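Local atomic coordinates of beta-galactosidase (Bacillus circulans, PDB entry 4MAD), a protein that probably hydrolyses terminal non-reducing beta-D-galactose residues of beta-D-galactosides, as a family 35 glycoside hydrolase. Residues Arg32-Ala37 with Gly280-Tyr285; Lys408-Val413 with Cys438-Val443; Thr412-His417 with Gly477-Asn482. All coordinates share one frame; numbering follows the deposited sequence.

Contact 1 comes first along the chain and belongs to the catalytic barrel: it joins strand 34-38 to strand 281-284, the first and last strands of the closed parallel sheet. Contacts 2 and 3 follow in the first all-beta domain, on the opposite side of the chain's centre, with centres about 52 and 48 Å from that of contact 1. Those two are next-door neighbours, their centres about 8 Å apart. Both start from strand 409-417 and share T412 and V413; contact 2 bonds one edge of that strand to 440-445, contact 3 the other edge to 473-480. One pairing thus shuts the barrel, while the other two build an antiparallel sheet around a common middle strand.

Contact 1 (Arg32-Ala37 with Gly280-Tyr285); sequences RLLSGA and GSVNFY
This parallel strand pairing closes the (beta/alpha)8 barrel of the family 35 catalytic domain: strand 34-38, the first, lies beside strand 281-284, the last. The short axes diverge by only 16°. Backbone bonds zigzag between the strands, from V282 N to L33 O, S35 N to V282 O, F284 N to S35 O and A37 N to F284 O. S35 N lies 2.8 Å from V282 O, nearly along the carbonyl axis. L34, V282 and F284 face outward. The side chains of L34 and V282 cross obliquely, L34 CD2 3.8 Å from V282 CG1, while L34 and F284 also meet helix 327-339. S35 OG and N283 CG both stand anti to their backbone N, the side chains pointing into the barrel. N283 ND2 is held there by M246 O and E64, which fixes the turn of the amide. Y285 packs on E247, the predicted nucleophile, and its OH bonds to Y313. At the other end S281 OG accepts from L33 N at 3.0 Å, and R32 NH1 reaches G280 O at 2.8 Å, in the guanidinium plane. Inside the barrel, S35 OG donates a 2.6 Å bond to N283 OD1, arriving 53° above the plane of that carbonyl.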
ATOM      1  N   ARG A  32      21.386 -11.445  18.584  1.00 22.17           N
ATOM      2  CA  ARG A  32      20.509 -10.309  18.692  1.00 20.43           C
ATOM      3  C   ARG A  32      19.958 -10.105  17.287  1.00 18.30           C
ATOM      4  O   ARG A  32      20.695 -10.000  16.393  1.00 21.24           O
ATOM      5  CB  ARG A  32      21.264  -9.073  19.130  1.00 22.59           C
ATOM      6  CG  ARG A  32      20.395  -7.939  19.435  1.00 21.71           C
ATOM      7  CD  ARG A  32      21.091  -6.671  19.259  1.00 24.52           C
ATOM      8  NE  ARG A  32      22.138  -6.446  20.222  1.00 24.07           N
ATOM      9  CZ  ARG A  32      22.022  -5.726  21.329  1.00 32.86           C
ATOM     10  NH1 ARG A  32      20.894  -5.134  21.676  1.00 22.41           N
ATOM     11  NH2 ARG A  32      23.077  -5.578  22.089  1.00 34.95           N
ATOM     12  N   LEU A  33      18.650 -10.077  17.114  1.00 18.52           N
ATOM     13  CA  LEU A  33      18.101  -9.850  15.794  1.00 16.21           C
ATOM     14  C   LEU A  33      18.131  -8.382  15.492  1.00 19.20           C
ATOM     15  O   LEU A  33      17.559  -7.572  16.202  1.00 17.16           O
ATOM     16  CB  LEU A  33      16.696 -10.424  15.651  1.00 17.97           C
ATOM     17  CG  LEU A  33      16.648 -11.905  15.951  1.00 19.74           C
ATOM     18  CD1 LEU A  33      15.317 -12.399  16.180  1.00 22.89           C
ATOM     19  CD2 LEU A  33      17.286 -12.685  14.883  1.00 19.62           C
ATOM     20  N   LEU A  34      18.818  -8.073  14.418  1.00 18.96           N
ATOM     21  CA  LEU A  34      18.822  -6.761  13.897  1.00 18.88           C
ATOM     22  C   LEU A  34      18.187  -6.911  12.535  1.00 19.22           C
ATOM     23  O   LEU A  34      18.868  -7.331  11.645  1.00 19.43           O
ATOM     24  CB  LEU A  34      20.250  -6.271  13.738  1.00 16.32           C
ATOM     25  CG  LEU A  34      21.007  -6.017  15.035  1.00 20.49           C
ATOM     26  CD1 LEU A  34      22.370  -5.570  14.753  1.00 16.20           C
ATOM     27  CD2 LEU A  34      20.314  -5.008  15.830  1.00 17.80           C
ATOM     28  N   SER A  35      16.941  -6.484  12.402  1.00 17.06           N
ATOM     29  CA  SER A  35      16.153  -6.704  11.220  1.00 17.93           C
ATOM     30  C   SER A  35      15.702  -5.421  10.568  1.00 17.21           C
ATOM     31  O   SER A  35      15.483  -4.435  11.194  1.00 15.20           O
ATOM     32  CB  SER A  35      14.957  -7.613  11.546  1.00 15.45           C
ATOM     33  OG  SER A  35      14.021  -7.715  10.536  1.00 21.65           O
ATOM     34  N   GLY A  36      15.560  -5.506   9.270  1.00 17.74           N
ATOM     35  CA  GLY A  36      15.110  -4.394   8.499  1.00 16.66           C
ATOM     36  C   GLY A  36      13.877  -4.767   7.717  1.00 15.35           C
ATOM     37  O   GLY A  36      13.836  -5.728   7.089  1.00 14.67           O
ATOM     38  N   ALA A  37      12.862  -3.940   7.809  1.00 14.21           N
ATOM     39  CA  ALA A  37      11.670  -4.160   6.995  1.00 16.41           C
ATOM     40  C   ALA A  37      11.831  -3.710   5.539  1.00 14.32           C
ATOM     41  O   ALA A  37      12.215  -2.611   5.268  1.00 14.01           O
ATOM     42  CB  ALA A  37      10.505  -3.493   7.596  1.00 17.01           C
ATOM     43  N   GLY A 280      17.843  -5.240  23.688  1.00 17.08           N
ATOM     44  CA  GLY A 280      16.781  -5.366  22.710  1.00 19.00           C
ATOM     45  C   GLY A 280      17.207  -5.723  21.303  1.00 17.37           C
ATOM     46  O   GLY A 280      18.243  -5.304  20.845  1.00 18.63           O
ATOM     47  N   SER A 281      16.358  -6.518  20.657  1.00 16.81           N
ATOM     48  CA  SER A 281      16.398  -6.742  19.240  1.00 15.95           C
ATOM     49  C   SER A 281      15.461  -5.771  18.570  1.00 17.22           C
ATOM     50  O   SER A 281      14.604  -5.228  19.178  1.00 17.88           O
ATOM     51  CB  SER A 281      16.000  -8.132  18.865  1.00 18.18           C
ATOM     52  OG  SER A 281      16.876  -9.078  19.313  1.00 19.76           O
ATOM     53  N   VAL A 282      15.691  -5.540  17.304  1.00 16.97           N
ATOM     54  CA  VAL A 282      14.944  -4.512  16.633  1.00 18.05           C
ATOM     55  C   VAL A 282      14.678  -4.815  15.172  1.00 17.40           C
ATOM     56  O   VAL A 282      15.471  -5.384  14.511  1.00 19.16           O
ATOM     57  CB  VAL A 282      15.659  -3.178  16.778  1.00 18.51           C
ATOM     58  CG1 VAL A 282      16.995  -3.243  16.149  1.00 21.08           C
ATOM     59  CG2 VAL A 282      14.832  -2.038  16.170  1.00 18.57           C
ATOM     60  N   ASN A 283      13.514  -4.434  14.709  1.00 14.48           N
ATOM     61  CA  ASN A 283      13.179  -4.433  13.296  1.00 16.43           C
ATOM     62  C   ASN A 283      12.862  -3.020  12.842  1.00 16.66           C
ATOM     63  O   ASN A 283      11.938  -2.466  13.277  1.00 16.89           O
ATOM     64  CB  ASN A 283      11.997  -5.340  13.029  1.00 17.69           C
ATOM     65  CG  ASN A 283      11.656  -5.457  11.573  1.00 18.76           C
ATOM     66  OD1 ASN A 283      12.522  -5.555  10.724  1.00 17.66           O
ATOM     67  ND2 ASN A 283      10.361  -5.467  11.288  1.00 17.01           N
ATOM     68  N   PHE A 284      13.680  -2.470  11.976  1.00 15.77           N
ATOM     69  CA  PHE A 284      13.498  -1.131  11.525  1.00 15.22           C
ATOM     70  C   PHE A 284      12.288  -1.086  10.546  1.00 14.39           C
ATOM     71  O   PHE A 284      12.284  -1.790   9.589  1.00 17.29           O
ATOM     72  CB  PHE A 284      14.763  -0.622  10.838  1.00 13.33           C
ATOM     73  CG  PHE A 284      15.720   0.054  11.740  1.00 15.70           C
ATOM     74  CD1 PHE A 284      15.933   1.363  11.634  1.00 17.53           C
ATOM     75  CD2 PHE A 284      16.410  -0.637  12.674  1.00 17.66           C
ATOM     76  CE1 PHE A 284      16.788   1.981  12.480  1.00 20.71           C
ATOM     77  CE2 PHE A 284      17.274  -0.013  13.485  1.00 19.55           C
ATOM     78  CZ  PHE A 284      17.459   1.286  13.386  1.00 17.52           C
ATOM     79  N   TYR A 285      11.317  -0.224  10.828  1.00 12.74           N
ATOM     80  CA  TYR A 285      10.211   0.015   9.951  1.00 14.85           C
ATOM     81  C   TYR A 285      10.185   1.477   9.470  1.00 16.50           C
ATOM     82  O   TYR A 285       9.911   2.332  10.242  1.00 18.11           O
ATOM     83  CB  TYR A 285       8.933  -0.307  10.684  1.00 13.88           C
ATOM     84  CG  TYR A 285       7.765  -0.490   9.755  1.00 18.55           C
ATOM     85  CD1 TYR A 285       7.293  -1.736   9.427  1.00 14.75           C
ATOM     86  CD2 TYR A 285       7.190   0.590   9.141  1.00 16.01           C
ATOM     87  CE1 TYR A 285       6.246  -1.884   8.557  1.00 17.29           C
ATOM     88  CE2 TYR A 285       6.180   0.438   8.258  1.00 15.57           C
ATOM     89  CZ  TYR A 285       5.691  -0.790   7.978  1.00 15.31           C
ATOM     90  OH  TYR A 285       4.677  -0.898   7.099  1.00 16.70           O
TER

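Contact 2 (Lys408-Val413 with Cys438-Val443); sequences KQALTV and CSRLVV
R440 lies alongside T412, both side chains pointing the same way, with R440 CG pressed to 3.2 Å from T412 OG1 and R440 CD continuing over A410, 4.1 Å from A410 CB. The two residues form a non-hydrogen-bonded pair in an antiparallel sheet of the first all-beta domain, where strand 409-417 runs beside the outermost strand 440-445. The short axes make an angle of 147°, a clear twist. T412 sets OG1 beside its own backbone N and anti to the carbonyl carbon (chi1 -59°), which brings the oxygen onto the arginine's CG.

The backbone holds the register in hydrogen-bonded pairs. Q409 and V443 exchange N-H...O bonds in both directions, and L411 and L441 do the same, L411 N lying 2.8 Å from L441 O and almost on the carbonyl axis. V413 N adds a further bond to S439 O, just ahead of strand 440-445. Between the bonded pairs the CA atoms bring their hydrogens to carbonyl oxygens, most closely R440 CA to L411 O at 3.2 Å.

On one face L411, L441 and V443 give apolar packing, L411 CB coming within 4.4 Å of V443 CG1. Q409, on the same face, offers its CB to V443 CG2, while its amide NE2 bonds to Y406 O. L411 also touches L480 on the next strand of the sheet. L441 turns instead to V429 and V432 of strand 427-433, which belongs to a second sheet, so this face packs inward between two sheets of the domain.

On the other face A410, T412, R440 and V442 lie toward the surface. K408 sends its ammonium to a salt bridge with E444, while further back along its chain K408 CG crosses V442 CG1 obliquely at 4.2 Å.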
ATOM      1  N   LYS A 408     -34.375  23.171  -9.806  1.00 23.53           N
ATOM      2  CA  LYS A 408     -33.254  23.212  -8.927  1.00 25.78           C
ATOM      3  C   LYS A 408     -33.405  22.141  -7.860  1.00 26.93           C
ATOM      4  O   LYS A 408     -34.423  22.082  -7.195  1.00 26.41           O
ATOM      5  CB  LYS A 408     -33.222  24.575  -8.293  1.00 28.50           C
ATOM      6  CG  LYS A 408     -32.366  24.708  -7.118  1.00 33.79           C
ATOM      7  CD  LYS A 408     -32.579  26.026  -6.503  1.00 44.79           C
ATOM      8  CE  LYS A 408     -31.346  26.817  -6.577  1.00 48.27           C
ATOM      9  NZ  LYS A 408     -31.236  27.489  -7.877  1.00 51.10           N
ATOM     10  N   GLN A 409     -32.397  21.291  -7.745  1.00 24.37           N
ATOM     11  CA  GLN A 409     -32.385  20.214  -6.777  1.00 24.95           C
ATOM     12  C   GLN A 409     -31.046  20.079  -6.075  1.00 24.66           C
ATOM     13  O   GLN A 409     -30.064  20.392  -6.622  1.00 25.94           O
ATOM     14  CB  GLN A 409     -32.667  18.894  -7.455  1.00 23.81           C
ATOM     15  CG  GLN A 409     -33.989  18.828  -8.113  1.00 23.43           C
ATOM     16  CD  GLN A 409     -35.112  18.733  -7.119  1.00 22.84           C
ATOM     17  OE1 GLN A 409     -34.957  18.148  -6.116  1.00 26.60           O
ATOM     18  NE2 GLN A 409     -36.236  19.308  -7.427  1.00 25.32           N
ATOM     19  N   ALA A 410     -31.063  19.565  -4.872  1.00 24.22           N
ATOM     20  CA  ALA A 410     -29.870  19.191  -4.202  1.00 21.92           C
ATOM     21  C   ALA A 410     -29.602  17.745  -4.512  1.00 21.40           C
ATOM     22  O   ALA A 410     -30.412  16.906  -4.244  1.00 22.44           O
ATOM     23  CB  ALA A 410     -30.002  19.356  -2.772  1.00 24.02           C
ATOM     24  N   LEU A 411     -28.452  17.498  -5.094  1.00 19.87           N
ATOM     25  CA  LEU A 411     -28.037  16.153  -5.387  1.00 18.83           C
ATOM     26  C   LEU A 411     -27.198  15.652  -4.246  1.00 22.29           C
ATOM     27  O   LEU A 411     -26.275  16.281  -3.872  1.00 23.60           O
ATOM     28  CB  LEU A 411     -27.183  16.118  -6.622  1.00 20.43           C
ATOM     29  CG  LEU A 411     -26.890  14.727  -7.154  1.00 22.07           C
ATOM     30  CD1 LEU A 411     -27.123  14.718  -8.582  1.00 33.26           C
ATOM     31  CD2 LEU A 411     -25.521  14.364  -6.918  1.00 28.11           C
ATOM     32  N   THR A 412     -27.542  14.529  -3.684  1.00 19.31           N
ATOM     33  CA  THR A 412     -26.735  13.959  -2.634  1.00 19.15           C
ATOM     34  C   THR A 412     -26.265  12.577  -3.025  1.00 19.86           C
ATOM     35  O   THR A 412     -27.031  11.789  -3.491  1.00 18.01           O
ATOM     36  CB  THR A 412     -27.507  13.876  -1.308  1.00 19.11           C
ATOM     37  OG1 THR A 412     -27.924  15.181  -0.926  1.00 21.21           O
ATOM     38  CG2 THR A 412     -26.646  13.264  -0.224  1.00 21.80           C
ATOM     39  N   VAL A 413     -24.989  12.348  -2.827  1.00 16.49           N
ATOM     40  CA  VAL A 413     -24.433  11.038  -3.009  1.00 18.49           C
ATOM     41  C   VAL A 413     -24.244  10.380  -1.650  1.00 16.88           C
ATOM     42  O   VAL A 413     -23.513  10.858  -0.845  1.00 18.77           O
ATOM     43  CB  VAL A 413     -23.087  11.057  -3.710  1.00 16.56           C
ATOM     44  CG1 VAL A 413     -22.633   9.706  -3.948  1.00 15.65           C
ATOM     45  CG2 VAL A 413     -23.148  11.775  -4.987  1.00 18.49           C
ATOM     46  N   CYS A 438     -19.625  17.649   2.077  1.00 50.20           N
ATOM     47  CA  CYS A 438     -19.146  17.791   0.757  1.00 48.50           C
ATOM     48  C   CYS A 438     -19.776  16.801  -0.186  1.00 44.74           C
ATOM     49  O   CYS A 438     -19.228  16.583  -1.238  1.00 39.64           O
ATOM     50  CB  CYS A 438     -17.634  17.681   0.766  1.00 49.46           C
ATOM     51  SG  CYS A 438     -16.865  19.233   1.143  1.00 59.68           S
ATOM     52  N   SER A 439     -20.894  16.190   0.250  1.00 42.28           N
ATOM     53  CA  SER A 439     -21.582  15.086  -0.441  1.00 38.10           C
ATOM     54  C   SER A 439     -22.809  15.507  -1.193  1.00 36.23           C
ATOM     55  O   SER A 439     -23.507  14.697  -1.718  1.00 30.30           O
ATOM     56  CB  SER A 439     -21.888  13.954   0.512  1.00 38.83           C
ATOM     57  OG  SER A 439     -20.641  13.360   0.811  1.00 43.14           O
ATOM     58  N   ARG A 440     -23.003  16.807  -1.230  1.00 31.82           N
ATOM     59  CA  ARG A 440     -24.135  17.461  -1.831  1.00 32.19           C
ATOM     60  C   ARG A 440     -23.690  18.484  -2.884  1.00 31.67           C
ATOM     61  O   ARG A 440     -22.777  19.208  -2.656  1.00 28.17           O
ATOM     62  CB  ARG A 440     -24.895  18.231  -0.765  1.00 31.66           C
ATOM     63  CG  ARG A 440     -26.316  17.972  -0.741  1.00 42.09           C
ATOM     64  CD  ARG A 440     -27.060  19.049   0.012  1.00 49.96           C
ATOM     65  NE  ARG A 440     -26.480  19.200   1.312  1.00 55.43           N
ATOM     66  CZ  ARG A 440     -26.732  20.170   2.166  1.00 58.75           C
ATOM     67  NH1 ARG A 440     -27.603  21.122   1.895  1.00 61.02           N
ATOM     68  NH2 ARG A 440     -26.102  20.169   3.306  1.00 60.68           N
ATOM     69  N   LEU A 441     -24.386  18.544  -4.007  1.00 28.78           N
ATOM     70  CA  LEU A 441     -24.236  19.636  -4.968  1.00 28.94           C
ATOM     71  C   LEU A 441     -25.579  20.174  -5.387  1.00 27.90           C
ATOM     72  O   LEU A 441     -26.503  19.458  -5.390  1.00 29.63           O
ATOM     73  CB  LEU A 441     -23.613  19.136  -6.243  1.00 28.35           C
ATOM     74  CG  LEU A 441     -22.149  18.833  -6.270  1.00 32.68           C
ATOM     75  CD1 LEU A 441     -21.771  18.260  -7.553  1.00 29.04           C
ATOM     76  CD2 LEU A 441     -21.361  20.038  -5.979  1.00 30.29           C
ATOM     77  N   VAL A 442     -25.645  21.400  -5.840  1.00 27.17           N
ATOM     78  CA  VAL A 442     -26.882  21.914  -6.404  1.00 27.73           C
ATOM     79  C   VAL A 442     -26.875  21.750  -7.911  1.00 29.12           C
ATOM     80  O   VAL A 442     -26.003  22.169  -8.563  1.00 29.05           O
ATOM     81  CB  VAL A 442     -27.105  23.387  -6.039  1.00 30.44           C
ATOM     82  CG1 VAL A 442     -28.272  23.948  -6.696  1.00 30.46           C
ATOM     83  CG2 VAL A 442     -27.163  23.567  -4.589  1.00 32.86           C
ATOM     84  N   VAL A 443     -27.877  21.101  -8.454  1.00 28.56           N
ATOM     85  CA  VAL A 443     -28.016  20.982  -9.882  1.00 30.16           C
ATOM     86  C   VAL A 443     -29.288  21.632 -10.354  1.00 32.58           C
ATOM     87  O   VAL A 443     -30.175  21.812  -9.585  1.00 32.73           O
ATOM     88  CB  VAL A 443     -28.029  19.576 -10.319  1.00 28.33           C
ATOM     89  CG1 VAL A 443     -26.748  18.928  -9.936  1.00 30.82           C
ATOM     90  CG2 VAL A 443     -29.157  18.887  -9.731  1.00 27.34           C
TER

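Contact 3 (Thr412-His417 with Gly477-Asn482); sequences TVQDIH and GVRLGN
Strands 409-417 and 473-480 pair antiparallel inside a sheet of the first all-beta domain, and on the face carrying T412, Q414 and R479 the arginine bridges the two strands with a side-on, two-nitrogen grip on Q414 OE1. T412 and R479 trade backbone bonds in both directions, as do Q414 and G477; T412 N sits 2.8 Å from R479 O. V413 and V478 form the non-hydrogen-bonded pair between them. The peptide from Q414 to D415 is cis, where the first strand turns a corner.

R479 takes the crowded first torsion, CG between the backbone N and the carbonyl carbon (chi1 59°), and then runs extended to NE. Q414 is extended too, CG anti to its backbone N (chi1 -178°). Its OE1 meets the edge of the guanidinium, with R479 NE at 2.9 Å and R479 NH2 at 3.1 Å. Amide and guanidinium planes stand 79° apart. Q414 NE2 turns to E476, which fixes the flip of the amide. T412 CG2 lies over one guanidinium face, 3.8 Å from R479 NH2. R479 NH1 bonds to G481 O at 3.1 Å. A leucine in place of R479 would remove both bonds to Q414 OE1 and the NH1 bond to G481 O, and would probably loosen the loop at G481. A water also holds that loop, accepting from T412 OG1 at 2.7 Å and donating to G481 O at 2.8 Å.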
ATOM      1  N   THR A 412     -27.542  14.529  -3.684  1.00 19.31           N
ATOM      2  CA  THR A 412     -26.735  13.959  -2.634  1.00 19.15           C
ATOM      3  C   THR A 412     -26.265  12.577  -3.025  1.00 19.86           C
ATOM      4  O   THR A 412     -27.031  11.789  -3.491  1.00 18.01           O
ATOM      5  CB  THR A 412     -27.507  13.876  -1.308  1.00 19.11           C
ATOM      6  OG1 THR A 412     -27.924  15.181  -0.926  1.00 21.21           O
ATOM      7  CG2 THR A 412     -26.646  13.264  -0.224  1.00 21.80           C
ATOM      8  N   VAL A 413     -24.989  12.348  -2.827  1.00 16.49           N
ATOM      9  CA  VAL A 413     -24.433  11.038  -3.009  1.00 18.49           C
ATOM     10  C   VAL A 413     -24.244  10.380  -1.650  1.00 16.88           C
ATOM     11  O   VAL A 413     -23.513  10.858  -0.845  1.00 18.77           O
ATOM     12  CB  VAL A 413     -23.087  11.057  -3.710  1.00 16.56           C
ATOM     13  CG1 VAL A 413     -22.633   9.706  -3.948  1.00 15.65           C
ATOM     14  CG2 VAL A 413     -23.148  11.775  -4.987  1.00 18.49           C
ATOM     15  N   GLN A 414     -24.928   9.273  -1.473  1.00 13.61           N
ATOM     16  CA  GLN A 414     -25.006   8.594  -0.222  1.00 15.46           C
ATOM     17  C   GLN A 414     -24.444   7.186  -0.280  1.00 16.96           C
ATOM     18  O   GLN A 414     -25.143   6.301  -0.661  1.00 17.86           O
ATOM     19  CB  GLN A 414     -26.492   8.497   0.188  1.00 14.66           C
ATOM     20  CG  GLN A 414     -26.797   7.861   1.479  1.00 15.61           C
ATOM     21  CD  GLN A 414     -28.289   7.944   1.834  1.00 19.48           C
ATOM     22  OE1 GLN A 414     -28.894   8.900   1.567  1.00 21.82           O
ATOM     23  NE2 GLN A 414     -28.812   6.948   2.450  1.00 19.29           N
ATOM     24  N   ASP A 415     -23.231   6.983   0.198  1.00 16.03           N
ATOM     25  CA  ASP A 415     -22.225   7.979   0.453  1.00 17.11           C
ATOM     26  C   ASP A 415     -21.110   7.887  -0.613  1.00 17.20           C
ATOM     27  O   ASP A 415     -21.003   6.929  -1.281  1.00 19.87           O
ATOM     28  CB  ASP A 415     -21.561   7.716   1.788  1.00 16.98           C
ATOM     29  CG  ASP A 415     -22.414   8.098   2.985  1.00 30.65           C
ATOM     30  OD1 ASP A 415     -23.202   9.008   2.909  1.00 29.27           O
ATOM     31  OD2 ASP A 415     -22.265   7.498   4.030  1.00 34.41           O
ATOM     32  N   ILE A 416     -20.296   8.909  -0.722  1.00 16.50           N
ATOM     33  CA  ILE A 416     -19.271   8.915  -1.727  1.00 19.12           C
ATOM     34  C   ILE A 416     -17.912   8.445  -1.167  1.00 17.70           C
ATOM     35  O   ILE A 416     -17.388   9.032  -0.321  1.00 17.05           O
ATOM     36  CB  ILE A 416     -19.134  10.273  -2.385  1.00 19.04           C
ATOM     37  CG1 ILE A 416     -18.110  10.233  -3.500  1.00 18.81           C
ATOM     38  CG2 ILE A 416     -18.814  11.308  -1.403  1.00 20.29           C
ATOM     39  CD1 ILE A 416     -18.572   9.617  -4.694  1.00 16.35           C
ATOM     40  N   HIS A 417     -17.405   7.337  -1.703  1.00 16.72           N
ATOM     41  CA  HIS A 417     -16.189   6.743  -1.254  1.00 15.86           C
ATOM     42  C   HIS A 417     -15.267   6.585  -2.454  1.00 18.21           C
ATOM     43  O   HIS A 417     -15.307   5.566  -3.090  1.00 18.77           O
ATOM     44  CB  HIS A 417     -16.477   5.373  -0.645  1.00 17.66           C
ATOM     45  CG  HIS A 417     -17.071   5.417   0.722  1.00 18.28           C
ATOM     46  ND1 HIS A 417     -17.273   4.292   1.480  1.00 18.34           N
ATOM     47  CD2 HIS A 417     -17.469   6.453   1.484  1.00 17.17           C
ATOM     48  CE1 HIS A 417     -17.759   4.635   2.648  1.00 20.54           C
ATOM     49  NE2 HIS A 417     -17.912   5.937   2.667  1.00 16.02           N
ATOM     50  N   GLY A 477     -26.833   5.048  -2.440  1.00 19.14           N
ATOM     51  CA  GLY A 477     -27.706   5.685  -3.400  1.00 18.15           C
ATOM     52  C   GLY A 477     -27.275   7.065  -3.833  1.00 16.68           C
ATOM     53  O   GLY A 477     -26.374   7.633  -3.267  1.00 17.54           O
ATOM     54  N   VAL A 478     -27.963   7.580  -4.841  1.00 17.93           N
ATOM     55  CA  VAL A 478     -27.870   8.968  -5.247  1.00 16.81           C
ATOM     56  C   VAL A 478     -29.262   9.576  -5.275  1.00 18.62           C
ATOM     57  O   VAL A 478     -30.143   8.983  -5.761  1.00 17.22           O
ATOM     58  CB  VAL A 478     -27.257   9.091  -6.615  1.00 18.71           C
ATOM     59  CG1 VAL A 478     -27.107  10.489  -7.001  1.00 16.72           C
ATOM     60  CG2 VAL A 478     -25.951   8.364  -6.688  1.00 17.85           C
ATOM     61  N   ARG A 479     -29.436  10.743  -4.712  1.00 17.73           N
ATOM     62  CA  ARG A 479     -30.771  11.300  -4.654  1.00 19.53           C
ATOM     63  C   ARG A 479     -30.843  12.772  -4.967  1.00 19.27           C
ATOM     64  O   ARG A 479     -29.912  13.473  -4.764  1.00 18.97           O
ATOM     65  CB  ARG A 479     -31.437  11.020  -3.323  1.00 18.33           C
ATOM     66  CG  ARG A 479     -30.751  11.535  -2.159  1.00 19.17           C
ATOM     67  CD  ARG A 479     -31.289  10.925  -0.871  1.00 19.32           C
ATOM     68  NE  ARG A 479     -30.384  10.988   0.254  1.00 21.04           N
ATOM     69  CZ  ARG A 479     -30.255  12.008   1.084  1.00 21.85           C
ATOM     70  NH1 ARG A 479     -30.946  13.110   0.943  1.00 24.21           N
ATOM     71  NH2 ARG A 479     -29.417  11.938   2.072  1.00 19.34           N
ATOM     72  N   LEU A 480     -32.002  13.178  -5.453  1.00 18.50           N
ATOM     73  CA  LEU A 480     -32.304  14.560  -5.651  1.00 18.51           C
ATOM     74  C   LEU A 480     -33.330  14.897  -4.577  1.00 19.78           C
ATOM     75  O   LEU A 480     -34.371  14.333  -4.549  1.00 17.06           O
ATOM     76  CB  LEU A 480     -32.915  14.720  -7.032  1.00 18.43           C
ATOM     77  CG  LEU A 480     -32.001  14.388  -8.203  1.00 16.81           C
ATOM     78  CD1 LEU A 480     -32.731  14.296  -9.432  1.00 16.64           C
ATOM     79  CD2 LEU A 480     -30.859  15.332  -8.360  1.00 20.14           C
ATOM     80  N   GLY A 481     -33.015  15.792  -3.681  1.00 20.48           N
ATOM     81  CA  GLY A 481     -33.815  15.865  -2.485  1.00 24.16           C
ATOM     82  C   GLY A 481     -33.791  14.508  -1.783  1.00 22.19           C
ATOM     83  O   GLY A 481     -32.767  14.018  -1.455  1.00 21.81           O
ATOM     84  N   ASN A 482     -34.956  13.943  -1.508  1.00 19.88           N
ATOM     85  CA  ASN A 482     -35.033  12.628  -0.918  1.00 18.40           C
ATOM     86  C   ASN A 482     -35.263  11.551  -1.936  1.00 18.27           C
ATOM     87  O   ASN A 482     -35.330  10.405  -1.588  1.00 20.17           O
ATOM     88  CB  ASN A 482     -36.116  12.536   0.133  1.00 19.11           C
ATOM     89  CG  ASN A 482     -35.836  13.389   1.322  1.00 25.52           C
ATOM     90  OD1 ASN A 482     -34.756  13.436   1.822  1.00 23.62           O
ATOM     91  ND2 ASN A 482     -36.830  14.082   1.746  1.00 26.48           N
TER
HETATM   92  O   HOH W   1     -30.490  15.529  -1.788  1.00 22.58           O